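Long-range contact in histone-lysine N-methyltransferase family member SUVH9 (Arabidopsis thaliana, PDB 4NJ5), which takes part in RNA-directed DNA methylation and gene silencing, probably by binding methylated DNA and recruiting RNA polymerase V, and lacks methyltransferase activity of its own: residues A[406-418]-A[442-454]. Numbering follows the deposited sequence.
Sequences NGDTLVYPARFSS and IPPVDFAMDVSKM
Val445 opens the contact with its CG1 branch, which lies 4.1 Å from CG of Pro413; Phe473 of strand 469-475 touches both side chains. Phe447 then offers one ring face to the same proline: CG of Pro413 sits 4.2 Å from the ring centroid and 22° off the normal, a CH-pi contact over the face. The CB of Phe447 points away from the loop, but chi1 75°, with CG between the backbone N and the carbonyl carbon, swings the ring back to Pro413. The carbonyl O of Phe447 accepts from a water that in turn accepts from Ala414 N, bridging the two segments beside the 3-10 turn 413-415. Ala448 pushes CB against the Tyr412 ring, 3.6 Å from CE1 and off-centre, while CD2 of Leu410 packs on the same methyl. At Met449 the backbones join: Met449 N to Val411 O and Val411 N to Met449 O are both 2.8 Å, each in the carbonyl plane, defining a single antiparallel hydrogen-bonded bridge. Within the SET domain, this bridge ties the loop following helix 397-405 to strand 448-450, which on its other side pairs with strand 393-395. Asp450, with CG anti to the backbone N (chi1 -173°), divides its carboxylate: OD1 takes waters leading to Asp408 OD2 and Thr409 O, whereas OD2 accepts from Ser452 N, an Asx turn, and from Ser452 OG through its syn lone pair. Val451 ends the packing, its CG2 3.9 Å from CG2 of Val411, the two side chains crossing nearly at right angles.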
loop_
_atom_site.group_PDB
_atom_site.type_symbol
_atom_site.label_atom_id
_atom_site.label_comp_id
_atom_site.label_asym_id
_atom_site.label_seq_id
_atom_site.Cartn_x
_atom_site.Cartn_y
_atom_site.Cartn_z
ATOM N N ASN A 406 12.066 4.905 -38.715
ATOM C CA ASN A 406 11.830 6.333 -38.874
ATOM C C ASN A 406 12.458 7.123 -37.734
ATOM O O ASN A 406 12.559 8.347 -37.800
ATOM C CB ASN A 406 10.332 6.635 -38.962
ATOM C CG ASN A 406 9.821 6.651 -40.390
ATOM O OD1 ASN A 406 10.586 6.855 -41.334
ATOM N ND2 ASN A 406 8.519 6.446 -40.557
ATOM N N GLY A 407 12.869 6.414 -36.686
ATOM C CA GLY A 407 13.541 7.034 -35.559
ATOM C C GLY A 407 12.744 7.081 -34.265
ATOM O O GLY A 407 13.277 7.464 -33.224
ATOM N N ASP A 408 11.474 6.690 -34.321
ATOM C CA ASP A 408 10.599 6.786 -33.155
ATOM C C ASP A 408 11.071 5.909 -31.996
ATOM O O ASP A 408 11.718 4.882 -32.203
ATOM C CB ASP A 408 9.156 6.438 -33.527
ATOM C CG ASP A 408 8.634 7.279 -34.675
ATOM O OD1 ASP A 408 9.274 8.301 -35.002
ATOM O OD2 ASP A 408 7.585 6.921 -35.248
ATOM N N THR A 409 10.745 6.329 -30.778
ATOM C CA THR A 409 11.088 5.570 -29.580
ATOM C C THR A 409 9.898 4.723 -29.145
ATOM O O THR A 409 8.773 5.213 -29.082
ATOM C CB THR A 409 11.511 6.501 -28.429
ATOM O OG1 THR A 409 12.632 7.293 -28.841
ATOM C CG2 THR A 409 11.892 5.696 -27.197
ATOM N N LEU A 410 10.149 3.450 -28.855
ATOM C CA LEU A 410 9.087 2.511 -28.499
ATOM C C LEU A 410 9.284 1.910 -27.110
ATOM O O LEU A 410 10.414 1.738 -26.650
ATOM C CB LEU A 410 9.013 1.386 -29.533
ATOM C CG LEU A 410 7.971 1.477 -30.649
ATOM C CD1 LEU A 410 7.746 2.911 -31.096
ATOM C CD2 LEU A 410 8.405 0.617 -31.827
ATOM N N VAL A 411 8.179 1.581 -26.449
ATOM C CA VAL A 411 8.232 0.924 -25.149
ATOM C C VAL A 411 8.119 -0.590 -25.302
ATOM O O VAL A 411 7.230 -1.093 -25.986
ATOM C CB VAL A 411 7.116 1.421 -24.215
ATOM C CG1 VAL A 411 7.148 0.659 -22.898
ATOM C CG2 VAL A 411 7.261 2.912 -23.973
ATOM N N TYR A 412 9.034 -1.310 -24.665
ATOM C CA TYR A 412 9.029 -2.764 -24.713
ATOM C C TYR A 412 8.713 -3.319 -23.331
ATOM O O TYR A 412 9.589 -3.380 -22.467
ATOM C CB TYR A 412 10.378 -3.291 -25.213
ATOM C CG TYR A 412 10.681 -2.909 -26.647
ATOM C CD1 TYR A 412 10.414 -3.786 -27.690
ATOM C CD2 TYR A 412 11.229 -1.669 -26.957
ATOM C CE1 TYR A 412 10.688 -3.441 -29.004
ATOM C CE2 TYR A 412 11.504 -1.315 -28.266
ATOM C CZ TYR A 412 11.232 -2.205 -29.285
ATOM O OH TYR A 412 11.503 -1.855 -30.589
ATOM N N PRO A 413 7.450 -3.720 -23.119
ATOM C CA PRO A 413 6.956 -4.206 -21.826
ATOM C C PRO A 413 7.770 -5.375 -21.283
ATOM O O PRO A 413 7.833 -5.555 -20.068
ATOM C CB PRO A 413 5.520 -4.648 -22.138
ATOM C CG PRO A 413 5.456 -4.774 -23.623
ATOM C CD PRO A 413 6.403 -3.754 -24.153
ATOM N N ALA A 414 8.395 -6.145 -22.168
ATOM C CA ALA A 414 9.247 -7.248 -21.742
ATOM C C ALA A 414 10.403 -6.772 -20.863
ATOM O O ALA A 414 10.951 -7.545 -20.079
ATOM C CB ALA A 414 9.786 -7.997 -22.945
ATOM N N ARG A 415 10.769 -5.500 -20.998
ATOM C CA ARG A 415 11.926 -4.963 -20.294
ATOM C C ARG A 415 11.602 -4.449 -18.892
ATOM O O ARG A 415 12.510 -4.159 -18.117
ATOM C CB ARG A 415 12.603 -3.871 -21.123
ATOM C CG ARG A 415 12.825 -4.272 -22.566
ATOM C CD ARG A 415 13.977 -3.510 -23.199
ATOM N NE ARG A 415 14.067 -3.785 -24.630
ATOM C CZ ARG A 415 14.413 -2.884 -25.543
ATOM N NH1 ARG A 415 14.706 -1.645 -25.177
ATOM N NH2 ARG A 415 14.462 -3.222 -26.826
ATOM N N PHE A 416 10.316 -4.332 -18.570
ATOM C CA PHE A 416 9.912 -3.987 -17.212
ATOM C C PHE A 416 10.474 -5.025 -16.245
ATOM O O PHE A 416 10.494 -6.218 -16.547
ATOM C CB PHE A 416 8.385 -3.935 -17.081
ATOM C CG PHE A 416 7.757 -2.676 -17.628
ATOM C CD1 PHE A 416 8.086 -1.433 -17.103
ATOM C CD2 PHE A 416 6.815 -2.739 -18.646
ATOM C CE1 PHE A 416 7.500 -0.275 -17.602
ATOM C CE2 PHE A 416 6.226 -1.589 -19.148
ATOM C CZ PHE A 416 6.567 -0.357 -18.626
ATOM N N SER A 417 10.941 -4.573 -15.088
ATOM C CA SER A 417 11.468 -5.492 -14.092
ATOM C C SER A 417 10.676 -5.422 -12.798
ATOM O O SER A 417 10.487 -4.352 -12.223
ATOM C CB SER A 417 12.943 -5.209 -13.812
ATOM O OG SER A 417 13.453 -6.118 -12.851
ATOM N N SER A 418 10.219 -6.577 -12.340
ATOM C CA SER A 418 9.514 -6.666 -11.074
ATOM C C SER A 418 10.325 -7.519 -10.109
ATOM O O SER A 418 9.816 -7.966 -9.080
ATOM C CB SER A 418 8.130 -7.284 -11.287
ATOM O OG SER A 418 7.342 -6.487 -12.153
ATOM N N ILE A 442 7.730 -19.752 -19.939
ATOM C CA ILE A 442 7.027 -19.478 -21.188
ATOM C C ILE A 442 7.851 -18.523 -22.046
ATOM O O ILE A 442 8.748 -17.853 -21.534
ATOM C CB ILE A 442 5.638 -18.853 -20.929
ATOM C CG1 ILE A 442 5.780 -17.487 -20.260
ATOM C CG2 ILE A 442 4.775 -19.782 -20.089
ATOM C CD1 ILE A 442 4.476 -16.741 -20.146
ATOM N N PRO A 443 7.564 -18.465 -23.359
ATOM C CA PRO A 443 8.268 -17.482 -24.188
ATOM C C PRO A 443 8.002 -16.069 -23.687
ATOM O O PRO A 443 6.880 -15.769 -23.277
ATOM C CB PRO A 443 7.636 -17.672 -25.566
ATOM C CG PRO A 443 7.155 -19.079 -25.564
ATOM C CD PRO A 443 6.681 -19.327 -24.166
ATOM N N PRO A 444 9.030 -15.212 -23.703
ATOM C CA PRO A 444 8.835 -13.838 -23.244
ATOM C C PRO A 444 7.984 -13.056 -24.229
ATOM O O PRO A 444 7.950 -13.383 -25.413
ATOM C CB PRO A 444 10.258 -13.276 -23.212
ATOM C CG PRO A 444 10.996 -14.072 -24.231
ATOM C CD PRO A 444 10.403 -15.454 -24.177
ATOM N N VAL A 445 7.279 -12.052 -23.724
ATOM C CA VAL A 445 6.571 -11.099 -24.563
ATOM C C VAL A 445 7.596 -10.363 -25.426
ATOM O O VAL A 445 8.682 -10.041 -24.950
ATOM C CB VAL A 445 5.774 -10.116 -23.681
ATOM C CG1 VAL A 445 5.465 -8.829 -24.418
ATOM C CG2 VAL A 445 4.497 -10.779 -23.160
ATOM N N ASP A 446 7.280 -10.129 -26.699
ATOM C CA ASP A 446 8.224 -9.454 -27.592
ATOM C C ASP A 446 7.643 -8.279 -28.374
ATOM O O ASP A 446 8.348 -7.663 -29.175
ATOM C CB ASP A 446 8.896 -10.446 -28.551
ATOM C CG ASP A 446 7.903 -11.228 -29.402
ATOM O OD1 ASP A 446 6.793 -10.728 -29.673
ATOM O OD2 ASP A 446 8.247 -12.356 -29.811
ATOM N N PHE A 447 6.372 -7.960 -28.150
ATOM C CA PHE A 447 5.761 -6.859 -28.893
ATOM C C PHE A 447 6.161 -5.488 -28.347
ATOM O O PHE A 447 6.659 -5.367 -27.228
ATOM C CB PHE A 447 4.233 -7.001 -28.975
ATOM C CG PHE A 447 3.509 -6.663 -27.700
ATOM C CD1 PHE A 447 3.191 -7.652 -26.783
ATOM C CD2 PHE A 447 3.107 -5.360 -27.436
ATOM C CE1 PHE A 447 2.511 -7.345 -25.621
ATOM C CE2 PHE A 447 2.431 -5.049 -26.274
ATOM C CZ PHE A 447 2.133 -6.041 -25.368
ATOM N N ALA A 448 5.942 -4.457 -29.151
ATOM C CA ALA A 448 6.303 -3.105 -28.757
ATOM C C ALA A 448 5.066 -2.236 -28.650
ATOM O O ALA A 448 4.030 -2.538 -29.234
ATOM C CB ALA A 448 7.290 -2.508 -29.749
ATOM N N MET A 449 5.185 -1.150 -27.897
ATOM C CA MET A 449 4.084 -0.227 -27.707
ATOM C C MET A 449 4.518 1.184 -28.050
ATOM O O MET A 449 5.605 1.625 -27.669
ATOM C CB MET A 449 3.602 -0.262 -26.257
ATOM C CG MET A 449 3.198 -1.637 -25.777
ATOM S SD MET A 449 2.601 -1.628 -24.079
ATOM C CE MET A 449 1.155 -0.593 -24.238
ATOM N N ASP A 450 3.664 1.890 -28.775
ATOM C CA ASP A 450 3.861 3.310 -28.991
ATOM C C ASP A 450 2.949 4.059 -28.026
ATOM O O ASP A 450 1.755 3.765 -27.938
ATOM C CB ASP A 450 3.537 3.682 -30.438
ATOM C CG ASP A 450 3.883 5.118 -30.758
ATOM O OD1 ASP A 450 4.884 5.349 -31.468
ATOM O OD2 ASP A 450 3.158 6.021 -30.295
ATOM N N VAL A 451 3.522 5.009 -27.293
ATOM C CA VAL A 451 2.757 5.839 -26.370
ATOM C C VAL A 451 2.993 7.322 -26.635
ATOM O O VAL A 451 2.861 8.151 -25.737
ATOM C CB VAL A 451 3.098 5.523 -24.894
ATOM C CG1 VAL A 451 2.629 4.125 -24.524
ATOM C CG2 VAL A 451 4.593 5.680 -24.640
ATOM N N SER A 452 3.335 7.653 -27.873
ATOM C CA SER A 452 3.639 9.031 -28.239
ATOM C C SER A 452 2.397 9.797 -28.690
ATOM O O SER A 452 2.425 11.018 -28.805
ATOM C CB SER A 452 4.687 9.056 -29.354
ATOM O OG SER A 452 4.177 8.467 -30.540
ATOM N N LYS A 453 1.314 9.072 -28.950
ATOM C CA LYS A 453 0.093 9.672 -29.474
ATOM C C LYS A 453 -1.107 9.360 -28.597
ATOM O O LYS A 453 -1.854 10.251 -28.211
ATOM C CB LYS A 453 -0.157 9.181 -30.906
ATOM C CG LYS A 453 0.888 9.609 -31.915
ATOM C CD LYS A 453 0.575 9.064 -33.303
ATOM C CE LYS A 453 1.566 9.572 -34.339
ATOM N NZ LYS A 453 1.576 11.058 -34.403
ATOM N N MET A 454 -1.278 8.080 -28.297
ATOM C CA MET A 454 -2.386 7.622 -27.475
ATOM C C MET A 454 -1.850 6.859 -26.270
ATOM O O MET A 454 -1.024 5.955 -26.416
ATOM C CB MET A 454 -3.340 6.758 -28.303
ATOM C CG MET A 454 -4.002 7.535 -29.442
ATOM S SD MET A 454 -4.509 6.527 -30.850
ATOM C CE MET A 454 -5.809 5.539 -30.112
HETATM O O HOH W 1 5.164 7.247 -33.368
HETATM O O HOH W 2 6.987 6.418 -30.524
HETATM O O HOH W 3 8.528 -6.037 -25.258
#